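PDB 1VZV: assemblin from Human herpesvirus 3, which is a serine protease, active as a dimer, that probably cleaves the assembly protein once the spherical procapsid has formed, so that the herpesvirus capsid can mature. Local coordinates for residues A[10-15]-A[54-59]; A[50-55]-A[62-67]; A[83-88]-A[99-104]. One frame throughout, in Å; residues are numbered along the deposited sequence.

In the fold
Interactions 1 and 2 belong to one hairpin. Interaction 2 (50-55 with 62-67) pairs its two strands, while interaction 1 (10-15 with 54-59) binds the end of strand 47-56 and the turn after it to the loop following strand 3-8; they share Ile-54 and Ile-55, and their centres lie about 14 Å apart. Of the triad His-42, Ser-110 and His-129, interaction 2 comes within about 8 Å, from the side chain of Val-51 to that of His-129; in interaction 1 the side chain of Ala-10, at its margin, is about 10 Å from that of Ser-110. Interaction 3 (83-88 with 99-104) lies beyond the chain's centre, its own centre about 25 Å from that of interaction 2, and meets the second subunit of the dimer.

Interaction 1: A[10-15]-A[54-59]; sequences ALYSKD and IIEDIR
Tyr-12 N donates its hydrogen to Arg-59 O, a bond of 3.1 Å with an N-H...O angle of 162°, and this bond fixes the 10-15 loop to the turn that follows strand 47-56. The same carbonyl oxygen is packed by side chains of the loop as well. Leu-11 CD2 lies 3.7 Å from Arg-59 O, and the Tyr-12 ring approaches that oxygen obliquely through CG and CD2.

From there the Tyr-12 ring continues alongside the turn. The side chain starts toward the 54-59 segment, and chi1 -69° sets CG anti to its own carbonyl carbon, beside the backbone N. Tyr-12 CE2 comes 3.5 Å from Asp-57 O, and Ile-58 O sits at the ring's edge, near its plane. At the far end Tyr-12 OH meets the aliphatic CG of Glu-56. The two side chains cross at about a right angle, and the carboxylate carbon, Glu-56 CD, is 3.9 Å from Tyr-12 OH.

In fold terms, a connection leaving strand 3-8 is laid against the tip of the hairpin 47-56/61-67, where these two inner strands of the central sheet of the herpesvirus protease fold turn round. Pro-61 and, from helix 23-29, Pro-23 and Val-26 also touch the Tyr-12 side chain.

The turn is braced from within by Asp-57, whose OD1 and OD2 accept weak bonds from Ile-58 N and Arg-59 N; OD2 also bonds Tyr-8 OH. Leu-11 also packs on the Arg-59 side chain: Leu-11 CD1 lies at the edge of the guanidinium, near its plane, and Leu-11 CD2 is 4.0 Å from Arg-59 NE. The charge itself is answered by Glu-215, which forms a salt bridge with Arg-59 NH2.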
# COMPACT_ATOMS: atom_id res chain seq x y z
N ALA A 10 3.17 18.81 15.61
CA ALA A 10 1.87 18.76 16.29
C ALA A 10 1.19 20.13 16.40
O ALA A 10 1.87 21.17 16.52
CB ALA A 10 2.05 18.18 17.69
N LEU A 11 -0.13 20.16 16.35
CA LEU A 11 -0.81 21.44 16.49
C LEU A 11 -1.29 21.55 17.93
O LEU A 11 -1.96 20.63 18.43
CB LEU A 11 -1.97 21.59 15.51
CG LEU A 11 -1.64 21.86 14.04
CD1 LEU A 11 -2.90 22.29 13.32
CD2 LEU A 11 -0.60 22.94 13.92
N TYR A 12 -0.90 22.65 18.58
CA TYR A 12 -1.24 22.91 19.98
C TYR A 12 -2.72 22.71 20.24
O TYR A 12 -3.58 23.37 19.62
CB TYR A 12 -0.79 24.30 20.42
CG TYR A 12 0.72 24.50 20.51
CD1 TYR A 12 1.58 23.43 20.79
CD2 TYR A 12 1.29 25.75 20.33
CE1 TYR A 12 2.97 23.64 20.88
CE2 TYR A 12 2.66 25.95 20.41
CZ TYR A 12 3.48 24.91 20.68
OH TYR A 12 4.82 25.16 20.72
N SER A 13 -2.97 21.70 21.09
CA SER A 13 -4.32 21.31 21.47
C SER A 13 -5.01 20.33 20.52
O SER A 13 -5.29 19.19 20.87
N LYS A 14 -5.25 20.79 19.29
CA LYS A 14 -5.93 20.02 18.25
C LYS A 14 -5.68 18.49 18.13
O LYS A 14 -6.65 17.71 17.94
CB LYS A 14 -5.72 20.72 16.90
N ASP A 15 -4.41 18.07 18.22
CA ASP A 15 -4.05 16.65 18.13
C ASP A 15 -4.79 15.75 19.13
O ASP A 15 -4.85 14.54 18.93
CB ASP A 15 -2.55 16.45 18.27
CG ASP A 15 -2.02 16.92 19.61
OD1 ASP A 15 -2.77 17.52 20.43
OD2 ASP A 15 -0.80 16.70 19.85
N ILE A 54 14.04 22.54 14.48
CA ILE A 54 12.65 22.58 14.95
C ILE A 54 12.43 23.91 15.69
O ILE A 54 13.23 24.26 16.56
CB ILE A 54 12.33 21.45 16.02
CG1 ILE A 54 12.95 20.10 15.62
CG2 ILE A 54 10.82 21.28 16.17
CD1 ILE A 54 12.59 18.97 16.56
N ILE A 55 11.42 24.68 15.33
CA ILE A 55 11.18 25.91 16.04
C ILE A 55 9.84 25.79 16.66
O ILE A 55 9.11 24.83 16.42
CB ILE A 55 11.13 27.15 15.17
CG1 ILE A 55 10.02 27.04 14.12
CG2 ILE A 55 12.49 27.42 14.56
CD1 ILE A 55 9.53 28.39 13.64
N GLU A 56 9.46 26.84 17.36
CA GLU A 56 8.18 26.87 18.03
C GLU A 56 7.35 27.95 17.38
O GLU A 56 7.72 29.12 17.42
CB GLU A 56 8.40 27.22 19.49
CG GLU A 56 7.15 27.32 20.26
CD GLU A 56 7.40 27.96 21.59
OE1 GLU A 56 8.44 27.64 22.23
OE2 GLU A 56 6.55 28.81 21.98
N ASP A 57 6.28 27.53 16.71
CA ASP A 57 5.36 28.44 16.03
C ASP A 57 4.14 28.75 16.89
O ASP A 57 3.80 28.01 17.81
CB ASP A 57 4.93 27.86 14.67
CG ASP A 57 3.80 28.65 14.02
OD1 ASP A 57 3.83 29.89 14.07
OD2 ASP A 57 2.87 28.03 13.45
N ILE A 58 3.51 29.89 16.61
CA ILE A 58 2.31 30.33 17.32
C ILE A 58 1.31 29.15 17.34
O ILE A 58 0.61 28.94 18.32
CB ILE A 58 1.71 31.60 16.60
CG1 ILE A 58 1.51 32.74 17.59
CG2 ILE A 58 0.38 31.29 15.95
CD1 ILE A 58 0.51 32.43 18.66
N ARG A 59 1.32 28.37 16.25
CA ARG A 59 0.44 27.22 16.06
C ARG A 59 0.99 25.89 16.57
O ARG A 59 0.22 25.00 16.86
CB ARG A 59 0.08 27.05 14.58
CG ARG A 59 -0.91 28.07 14.01
CD ARG A 59 -1.43 27.65 12.59
NE ARG A 59 -2.21 26.41 12.60
CZ ARG A 59 -3.17 26.09 11.73
NH1 ARG A 59 -3.54 26.91 10.74
NH2 ARG A 59 -3.78 24.93 11.87

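Interaction 2: A[50-55]-A[62-67]; sequences EVIAII and FFLGIV
Strands 50-55 and 62-67 run antiparallel as the two arms of a beta hairpin, their axes 4.2 Å apart at closest and their directions 149° from each other. A classic beta bulge interrupts the pairing: Ile-52 and Ala-53 both face Leu-64, and the register slips by one residue. Leu-64 O accepts from Ile-52 N at 3.0 Å and, more weakly, from Ala-53 N. In return Leu-64 N reaches Ala-53 O, nearly along the C=O axis. Past the bulge, Ile-55 and Phe-62 bond each other through both their N and O atoms; before it, Ile-66 N donates to Glu-50 O at 3.1 Å. Gly-65 is the non-hydrogen-bonded partner of Val-51, and their CA atoms are 3.8 Å apart.

The hairpin lies mid-sheet in the beta barrel known from herpesvirus proteases. One face carries Val-51, Ile-54 and Phe-63, with Ile-38 of strand 37-40 touching Val-51 and Phe-63. Here Val-51 CG2 packs against CD2 and CE2 of the Phe-63 ring, the two side chains crossing at about a right angle, while Ile-54 CG1 is 4.2 Å from Phe-63 CB. The other face carries Glu-50, whose OE2 hydrogen-bonds Tyr-174 OH, and Ala-53, Ile-55, Phe-62, Leu-64 and Ile-66; helix 161-173 packs there with Leu-167 and Val-171. Phe-62 is set edge-to-face with both Tyr-8 and Phe-156. The Phe-62 and Ile-55 side chains lie side by side, pointing the same way, with Ile-55 CG1 4.1 Å from Phe-62 CB. At the bulge chi1 79° puts Ile-52 CG1 between backbone N and carbonyl carbon and leaves CG2 anti to the carbonyl carbon, where Ile-52 CG2 lies 3.7 Å from Ile-66 CG2.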
# COMPACT_ATOMS: atom_id res chain seq x y z
N GLU A 50 17.74 13.19 8.89
CA GLU A 50 17.73 13.75 10.24
C GLU A 50 17.17 15.17 10.29
O GLU A 50 17.48 16.00 9.42
CB GLU A 50 19.14 13.74 10.85
CG GLU A 50 20.09 14.86 10.36
CD GLU A 50 21.29 15.08 11.30
OE1 GLU A 50 21.10 15.19 12.52
OE2 GLU A 50 22.43 15.14 10.80
N VAL A 51 16.31 15.43 11.28
CA VAL A 51 15.71 16.75 11.49
C VAL A 51 16.86 17.76 11.68
O VAL A 51 17.63 17.64 12.63
CB VAL A 51 14.82 16.75 12.79
CG1 VAL A 51 14.70 18.15 13.39
CG2 VAL A 51 13.44 16.23 12.48
N ILE A 52 16.98 18.74 10.78
CA ILE A 52 18.05 19.71 10.93
C ILE A 52 17.67 20.90 11.79
O ILE A 52 18.55 21.67 12.16
CB ILE A 52 18.64 20.18 9.56
CG1 ILE A 52 17.75 21.21 8.89
CG2 ILE A 52 18.84 18.99 8.62
CD1 ILE A 52 18.15 21.47 7.45
N ALA A 53 16.39 21.03 12.14
CA ALA A 53 15.90 22.14 12.98
C ALA A 53 14.41 22.09 13.29
O ALA A 53 13.61 21.68 12.45
CB ALA A 53 16.23 23.49 12.33
N ILE A 54 14.04 22.54 14.48
CA ILE A 54 12.65 22.58 14.95
C ILE A 54 12.43 23.91 15.69
O ILE A 54 13.23 24.26 16.56
CB ILE A 54 12.33 21.45 16.02
CG1 ILE A 54 12.95 20.10 15.62
CG2 ILE A 54 10.82 21.28 16.17
CD1 ILE A 54 12.59 18.97 16.56
N ILE A 55 11.42 24.68 15.33
CA ILE A 55 11.18 25.91 16.04
C ILE A 55 9.84 25.79 16.66
O ILE A 55 9.11 24.83 16.42
CB ILE A 55 11.13 27.15 15.17
CG1 ILE A 55 10.02 27.04 14.12
CG2 ILE A 55 12.49 27.42 14.56
CD1 ILE A 55 9.53 28.39 13.64
N PHE A 62 7.28 23.44 14.42
CA PHE A 62 7.45 23.35 12.95
C PHE A 62 8.87 22.88 12.70
O PHE A 62 9.81 23.45 13.25
CB PHE A 62 7.21 24.71 12.29
CG PHE A 62 7.17 24.64 10.80
CD1 PHE A 62 6.00 24.31 10.14
CD2 PHE A 62 8.31 24.87 10.05
CE1 PHE A 62 5.96 24.21 8.75
CE2 PHE A 62 8.28 24.77 8.66
CZ PHE A 62 7.11 24.43 8.01
N PHE A 63 9.04 21.85 11.87
CA PHE A 63 10.38 21.32 11.63
C PHE A 63 10.78 21.26 10.21
O PHE A 63 9.97 21.28 9.31
CB PHE A 63 10.52 19.91 12.21
CG PHE A 63 10.15 18.78 11.24
CD1 PHE A 63 8.84 18.58 10.82
CD2 PHE A 63 11.12 17.89 10.81
CE1 PHE A 63 8.51 17.52 10.00
CE2 PHE A 63 10.78 16.83 10.00
CZ PHE A 63 9.48 16.65 9.59
N LEU A 64 12.07 21.06 10.02
CA LEU A 64 12.66 20.94 8.70
C LEU A 64 13.63 19.77 8.85
O LEU A 64 14.24 19.58 9.90
CB LEU A 64 13.37 22.24 8.32
CG LEU A 64 14.05 22.38 6.95
CD1 LEU A 64 13.10 22.03 5.84
CD2 LEU A 64 14.52 23.80 6.79
N GLY A 65 13.73 18.93 7.84
CA GLY A 65 14.64 17.83 7.99
C GLY A 65 15.22 17.48 6.66
O GLY A 65 14.77 17.98 5.62
N ILE A 66 16.26 16.66 6.69
CA ILE A 66 16.88 16.24 5.45
C ILE A 66 16.76 14.70 5.31
O ILE A 66 16.89 13.95 6.29
CB ILE A 66 18.34 16.77 5.33
CG1 ILE A 66 18.85 16.57 3.91
CG2 ILE A 66 19.27 16.10 6.31
CD1 ILE A 66 20.06 17.39 3.61
N VAL A 67 16.34 14.28 4.12
CA VAL A 67 16.19 12.87 3.78
C VAL A 67 17.12 12.68 2.57
O VAL A 67 16.80 13.05 1.44
CB VAL A 67 14.69 12.49 3.49
CG1 VAL A 67 14.57 11.05 2.99
CG2 VAL A 67 13.87 12.66 4.77

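Interaction 3: A[83-88]-A[99-104]; sequences NFFGNR and LYLVTN
An aromatic cluster of Phe-84, Phe-85 and Tyr-100 ties the loop ahead of helix 87-90 to helix 96-105, and it does so without any hydrogen bond between the two segments. Phe-85 and Tyr-100 form an offset edge-to-face pair, with centroids 5.1 Å apart and planes at 66°. The edge of Phe-85 is turned toward the face of Tyr-100, and Phe-85 CE1 comes 3.6 Å from Tyr-100 CG. Phe-84 lies rim to rim with Tyr-100, neither ring covering the other's face.

Leu-101 serves both phenylalanines through different branches. Its CD1 sits over one face of Phe-84, a CH-pi contact of 4.2 Å to the ring centroid, whereas CD2 meets the CE2 edge of Phe-85 near the ring plane. Phe-84 already points at the helix from CB, and its CG lies anti to the backbone N (chi1 -164°).

Part of this contact also faces the second subunit: Met-200 of that subunit packs on Phe-84 and Leu-101, and Leu-201 of that subunit on Tyr-100 and Asn-104. A further neighbour of the tyrosine comes from its own helix. Asn-104 ND2 lies 4.0 Å above the plane of the Tyr-100 ring, over its centre, and is held by a hydrogen bond of 3.1 Å from Asn-104 ND2 to Tyr-100 O.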
# COMPACT_ATOMS: atom_id res chain seq x y z
N ASN A 83 5.01 2.50 -16.38
CA ASN A 83 4.32 3.69 -16.80
C ASN A 83 3.82 4.66 -15.74
O ASN A 83 2.90 5.47 -15.95
CB ASN A 83 3.31 3.38 -17.88
CG ASN A 83 3.99 3.00 -19.17
OD1 ASN A 83 4.47 1.86 -19.32
ND2 ASN A 83 4.12 3.97 -20.09
N PHE A 84 4.42 4.57 -14.57
CA PHE A 84 4.09 5.54 -13.57
C PHE A 84 4.86 6.70 -14.23
O PHE A 84 6.04 6.53 -14.60
CB PHE A 84 4.71 5.15 -12.23
CG PHE A 84 4.12 5.88 -11.06
CD1 PHE A 84 4.57 7.15 -10.74
CD2 PHE A 84 3.08 5.32 -10.34
CE1 PHE A 84 3.98 7.86 -9.72
CE2 PHE A 84 2.49 6.02 -9.32
CZ PHE A 84 2.94 7.30 -9.00
N PHE A 85 4.18 7.80 -14.51
CA PHE A 85 4.79 8.96 -15.17
C PHE A 85 4.66 8.76 -16.67
O PHE A 85 5.16 7.77 -17.19
CB PHE A 85 6.29 9.16 -14.84
CG PHE A 85 6.59 9.40 -13.39
CD1 PHE A 85 6.10 10.52 -12.75
CD2 PHE A 85 7.36 8.50 -12.67
CE1 PHE A 85 6.39 10.74 -11.41
CE2 PHE A 85 7.64 8.70 -11.34
CZ PHE A 85 7.16 9.81 -10.70
N GLY A 86 3.96 9.64 -17.36
CA GLY A 86 3.85 9.47 -18.79
C GLY A 86 5.11 9.97 -19.47
O GLY A 86 6.17 10.09 -18.84
N ASN A 87 5.01 10.30 -20.76
CA ASN A 87 6.15 10.83 -21.47
C ASN A 87 6.15 12.32 -21.24
O ASN A 87 7.15 12.98 -21.48
CB ASN A 87 6.10 10.47 -22.94
CG ASN A 87 6.33 8.98 -23.17
OD1 ASN A 87 7.39 8.44 -22.84
ND2 ASN A 87 5.33 8.31 -23.75
N ARG A 88 5.03 12.83 -20.72
CA ARG A 88 4.91 14.25 -20.42
C ARG A 88 5.83 14.59 -19.27
O ARG A 88 6.07 15.77 -18.97
CB ARG A 88 3.46 14.65 -20.08
CG ARG A 88 2.72 13.74 -19.12
CD ARG A 88 1.42 14.38 -18.57
NE ARG A 88 1.70 15.27 -17.45
CZ ARG A 88 1.09 15.25 -16.27
NH1 ARG A 88 0.10 14.40 -16.06
NH2 ARG A 88 1.44 16.11 -15.32
N LEU A 99 10.97 12.54 -5.65
CA LEU A 99 10.15 13.40 -4.82
C LEU A 99 8.66 13.16 -5.02
O LEU A 99 7.91 13.22 -4.06
CB LEU A 99 10.48 14.86 -5.11
CG LEU A 99 10.01 15.93 -4.13
CD1 LEU A 99 10.57 15.68 -2.77
CD2 LEU A 99 10.48 17.25 -4.63
N TYR A 100 8.23 12.90 -6.24
CA TYR A 100 6.81 12.64 -6.54
C TYR A 100 6.31 11.36 -5.90
O TYR A 100 5.15 11.28 -5.50
CB TYR A 100 6.56 12.57 -8.05
CG TYR A 100 5.14 12.23 -8.40
CD1 TYR A 100 4.72 10.92 -8.47
CD2 TYR A 100 4.21 13.23 -8.60
CE1 TYR A 100 3.40 10.60 -8.72
CE2 TYR A 100 2.88 12.94 -8.85
CZ TYR A 100 2.48 11.61 -8.91
OH TYR A 100 1.16 11.30 -9.16
N LEU A 101 7.16 10.33 -5.92
CA LEU A 101 6.88 9.01 -5.35
C LEU A 101 6.83 9.04 -3.82
O LEU A 101 5.89 8.54 -3.21
CB LEU A 101 7.97 8.01 -5.77
CG LEU A 101 7.85 7.08 -6.97
CD1 LEU A 101 6.44 6.55 -7.08
CD2 LEU A 101 8.24 7.78 -8.22
N VAL A 102 7.86 9.63 -3.21
CA VAL A 102 7.99 9.72 -1.76
C VAL A 102 6.93 10.59 -1.11
O VAL A 102 6.53 10.31 0.03
CB VAL A 102 9.39 10.20 -1.31
CG1 VAL A 102 9.67 11.55 -1.83
CG2 VAL A 102 9.48 10.22 0.18
N THR A 103 6.47 11.62 -1.81
CA THR A 103 5.45 12.49 -1.24
C THR A 103 4.13 11.76 -1.20
O THR A 103 3.47 11.80 -0.19
CB THR A 103 5.28 13.83 -2.00
OG1 THR A 103 6.47 14.60 -1.88
CG2 THR A 103 4.20 14.65 -1.38
N ASN A 104 3.78 11.02 -2.25
CA ASN A 104 2.50 10.33 -2.23
C ASN A 104 2.44 9.03 -1.42
O ASN A 104 1.38 8.66 -0.91
CB ASN A 104 1.99 10.10 -3.66
CG ASN A 104 1.40 11.36 -4.27
OD1 ASN A 104 0.20 11.59 -4.22
ND2 ASN A 104 2.24 12.15 -4.88